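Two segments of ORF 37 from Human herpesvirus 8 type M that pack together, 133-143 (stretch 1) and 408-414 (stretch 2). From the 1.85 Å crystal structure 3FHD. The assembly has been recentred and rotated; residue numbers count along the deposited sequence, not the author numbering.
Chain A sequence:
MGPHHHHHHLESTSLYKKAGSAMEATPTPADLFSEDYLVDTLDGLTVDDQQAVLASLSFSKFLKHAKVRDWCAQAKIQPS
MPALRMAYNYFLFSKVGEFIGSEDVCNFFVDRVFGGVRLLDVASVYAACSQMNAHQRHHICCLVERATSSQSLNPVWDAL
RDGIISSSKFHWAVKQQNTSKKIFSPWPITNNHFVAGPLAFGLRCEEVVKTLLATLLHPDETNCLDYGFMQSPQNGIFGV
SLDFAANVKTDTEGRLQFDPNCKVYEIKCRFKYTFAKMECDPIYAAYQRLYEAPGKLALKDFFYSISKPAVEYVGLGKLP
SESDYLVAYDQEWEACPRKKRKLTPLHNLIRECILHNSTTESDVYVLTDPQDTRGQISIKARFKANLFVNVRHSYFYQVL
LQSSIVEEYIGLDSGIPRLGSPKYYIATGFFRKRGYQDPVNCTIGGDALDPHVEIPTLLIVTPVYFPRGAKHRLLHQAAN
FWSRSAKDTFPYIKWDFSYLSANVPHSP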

# COMPACT_ATOMS: atom_id res chain seq x y z
N ASN A 133 1.34 -0.04 26.25
CA ASN A 133 1.40 1.36 25.87
C ASN A 133 1.58 1.50 24.34
O ASN A 133 1.75 0.48 23.65
CB ASN A 133 2.48 2.11 26.67
CG ASN A 133 3.87 1.54 26.47
OD1 ASN A 133 4.36 1.40 25.36
ND2 ASN A 133 4.56 1.28 27.57
N ALA A 134 1.50 2.73 23.82
CA ALA A 134 1.50 2.96 22.37
C ALA A 134 2.86 2.62 21.77
O ALA A 134 2.93 2.19 20.60
CB ALA A 134 1.10 4.44 22.05
N HIS A 135 3.93 2.81 22.54
CA HIS A 135 5.29 2.44 22.09
C HIS A 135 5.52 0.92 21.95
O HIS A 135 6.18 0.47 20.99
CB HIS A 135 6.38 3.15 22.90
CG HIS A 135 6.18 4.64 22.93
ND1 HIS A 135 6.34 5.43 21.80
CD2 HIS A 135 5.74 5.46 23.91
CE1 HIS A 135 6.04 6.68 22.10
NE2 HIS A 135 5.67 6.72 23.37
N GLN A 136 4.94 0.15 22.85
CA GLN A 136 4.89 -1.32 22.71
C GLN A 136 4.08 -1.79 21.50
O GLN A 136 4.50 -2.72 20.81
CB GLN A 136 4.36 -1.98 23.99
CG GLN A 136 5.36 -1.79 25.15
CD GLN A 136 4.79 -2.14 26.51
OE1 GLN A 136 3.57 -2.11 26.74
NE2 GLN A 136 5.68 -2.49 27.43
N ARG A 137 2.93 -1.16 21.24
CA ARG A 137 2.13 -1.54 20.10
C ARG A 137 2.91 -1.20 18.82
O ARG A 137 2.97 -1.99 17.87
CB ARG A 137 0.77 -0.85 20.14
CG ARG A 137 -0.17 -1.41 21.22
CD ARG A 137 -1.65 -0.98 20.99
NE ARG A 137 -1.81 0.48 21.02
CZ ARG A 137 -1.92 1.24 22.10
NH1 ARG A 137 -1.89 0.72 23.32
NH2 ARG A 137 -2.06 2.55 21.94
N HIS A 138 3.51 -0.02 18.81
CA HIS A 138 4.37 0.42 17.72
C HIS A 138 5.50 -0.57 17.45
O HIS A 138 5.79 -0.94 16.28
CB HIS A 138 4.97 1.80 18.03
CG HIS A 138 5.86 2.34 16.95
ND1 HIS A 138 7.11 2.84 17.19
CD2 HIS A 138 5.67 2.43 15.61
CE1 HIS A 138 7.66 3.22 16.05
NE2 HIS A 138 6.81 2.98 15.08
N HIS A 139 6.15 -1.01 18.52
CA HIS A 139 7.22 -1.99 18.39
C HIS A 139 6.72 -3.32 17.77
O HIS A 139 7.35 -3.82 16.83
CB HIS A 139 7.95 -2.23 19.71
CG HIS A 139 9.13 -3.14 19.56
ND1 HIS A 139 10.38 -2.69 19.22
CD2 HIS A 139 9.23 -4.49 19.67
CE1 HIS A 139 11.22 -3.71 19.16
NE2 HIS A 139 10.54 -4.81 19.41
N ILE A 140 5.60 -3.84 18.24
CA ILE A 140 4.98 -5.03 17.65
C ILE A 140 4.68 -4.86 16.13
O ILE A 140 5.02 -5.71 15.28
CB ILE A 140 3.73 -5.49 18.46
CG1 ILE A 140 4.12 -6.10 19.85
CG2 ILE A 140 2.84 -6.43 17.63
CD1 ILE A 140 4.97 -7.32 19.78
N CYS A 141 4.06 -3.74 15.77
CA CYS A 141 3.71 -3.48 14.38
C CYS A 141 4.94 -3.40 13.47
O CYS A 141 4.93 -3.89 12.32
CB CYS A 141 2.85 -2.22 14.31
SG CYS A 141 1.21 -2.46 15.06
N CYS A 142 6.01 -2.83 14.00
CA CYS A 142 7.30 -2.78 13.30
C CYS A 142 7.90 -4.17 13.11
O CYS A 142 8.50 -4.44 12.06
CB CYS A 142 8.29 -1.90 14.06
SG CYS A 142 7.93 -0.13 13.89
N LEU A 143 7.76 -5.03 14.11
CA LEU A 143 8.30 -6.39 14.01
C LEU A 143 7.51 -7.22 12.99
O LEU A 143 8.10 -7.98 12.22
CB LEU A 143 8.30 -7.07 15.38
CG LEU A 143 9.38 -6.68 16.40
CD1 LEU A 143 9.06 -7.48 17.65
CD2 LEU A 143 10.86 -6.92 15.95
N GLU A 408 1.86 8.38 11.40
CA GLU A 408 1.62 7.71 12.70
C GLU A 408 2.89 7.05 13.24
O GLU A 408 3.25 7.27 14.39
CB GLU A 408 0.47 6.69 12.54
CG GLU A 408 -0.00 5.95 13.85
CD GLU A 408 -1.13 4.93 13.53
OE1 GLU A 408 -1.66 4.98 12.42
OE2 GLU A 408 -1.51 4.08 14.38
N TYR A 409 3.59 6.26 12.41
CA TYR A 409 4.83 5.59 12.81
C TYR A 409 5.95 6.62 13.14
O TYR A 409 6.62 6.51 14.16
CB TYR A 409 5.31 4.65 11.70
CG TYR A 409 4.66 3.27 11.66
CD1 TYR A 409 5.45 2.11 11.75
CD2 TYR A 409 3.28 3.11 11.56
CE1 TYR A 409 4.86 0.82 11.69
CE2 TYR A 409 2.67 1.81 11.53
CZ TYR A 409 3.48 0.67 11.60
OH TYR A 409 2.92 -0.62 11.53
N ILE A 410 6.12 7.63 12.29
CA ILE A 410 7.05 8.74 12.59
C ILE A 410 6.73 9.41 13.94
O ILE A 410 7.63 9.85 14.64
CB ILE A 410 7.02 9.81 11.45
CG1 ILE A 410 7.69 9.25 10.21
CG2 ILE A 410 7.74 11.14 11.90
CD1 ILE A 410 7.44 10.07 8.95
N GLY A 411 5.43 9.52 14.27
CA GLY A 411 4.95 10.16 15.51
C GLY A 411 5.30 9.34 16.74
O GLY A 411 5.60 9.90 17.81
N LEU A 412 5.29 8.02 16.59
CA LEU A 412 5.62 7.09 17.66
C LEU A 412 7.12 6.79 17.79
O LEU A 412 7.55 6.33 18.84
CB LEU A 412 4.84 5.77 17.52
CG LEU A 412 3.36 5.85 17.85
CD1 LEU A 412 2.55 4.72 17.24
CD2 LEU A 412 3.18 5.93 19.40
N ASP A 413 7.90 7.05 16.74
CA ASP A 413 9.36 6.87 16.76
C ASP A 413 9.97 7.68 17.91
O ASP A 413 9.56 8.80 18.15
CB ASP A 413 10.00 7.38 15.45
CG ASP A 413 10.03 6.32 14.33
OD1 ASP A 413 9.80 5.13 14.61
OD2 ASP A 413 10.31 6.68 13.14
N SER A 414 10.94 7.12 18.64
CA SER A 414 11.61 7.87 19.70
C SER A 414 12.51 8.91 19.06
O SER A 414 12.98 8.72 17.93
CB SER A 414 12.46 6.94 20.60
OG SER A 414 13.44 6.28 19.82
O HOH W 1 8.67 3.23 12.71

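Where two helices distant in sequence meet without touching backbones, side chains, some long and some short, span the gap, and a single aromatic residue can serve several partners at once. The contact between helices 134-143 and 408-412 of ORF 37 is a good example. Their axes come no closer than 10.5 Å, with N-to-C directions 126° apart, and the span is filled largely by H138, Y409 and L412.

The aromatic interactions lie at the centre. H138, with chi1 in the t well, directs the edge of its imidazole toward the face of Y409; the ring planes stand at 81° and the centroids are 5.3 Å apart, an offset edge-to-face pair. The face of H138 is used as well: L412 CB lies 3.7 Å from the H138 ring centroid and only 16° off the normal, a well-centred CH-pi contact. Y409 also meets sulfur, C142 SG lying 3.9 Å from Y409 CE1, but this approach is oblique.

Apolar packing extends the contact in both directions along the first helix. Toward its start, A134 CB rests 3.7 Å from L412 CD2, both residues pointing CA-to-CB toward the opposing stretch. Further along, C141 CB packs 4.0 Å from Y409 CZ, near the far end of the tyrosine ring.

Polar contacts are few and gather where the second helix ends. L412 O accepts a weak hydrogen bond from H135 ND1, at 3.3 Å with an angle of 132°, and lies near the plane of that imidazole, at its edge. D413, the first residue to leave helical geometry, places OD1 3.2 Å from H138 CE1. The O of water 1 lies 2.9 Å from D413 OD1, to which the water donates, and 3.0 Å from H138 NE2, with which it also hydrogen bonds. One imidazole thus combines face packing, edge packing and solvent-mediated polarity.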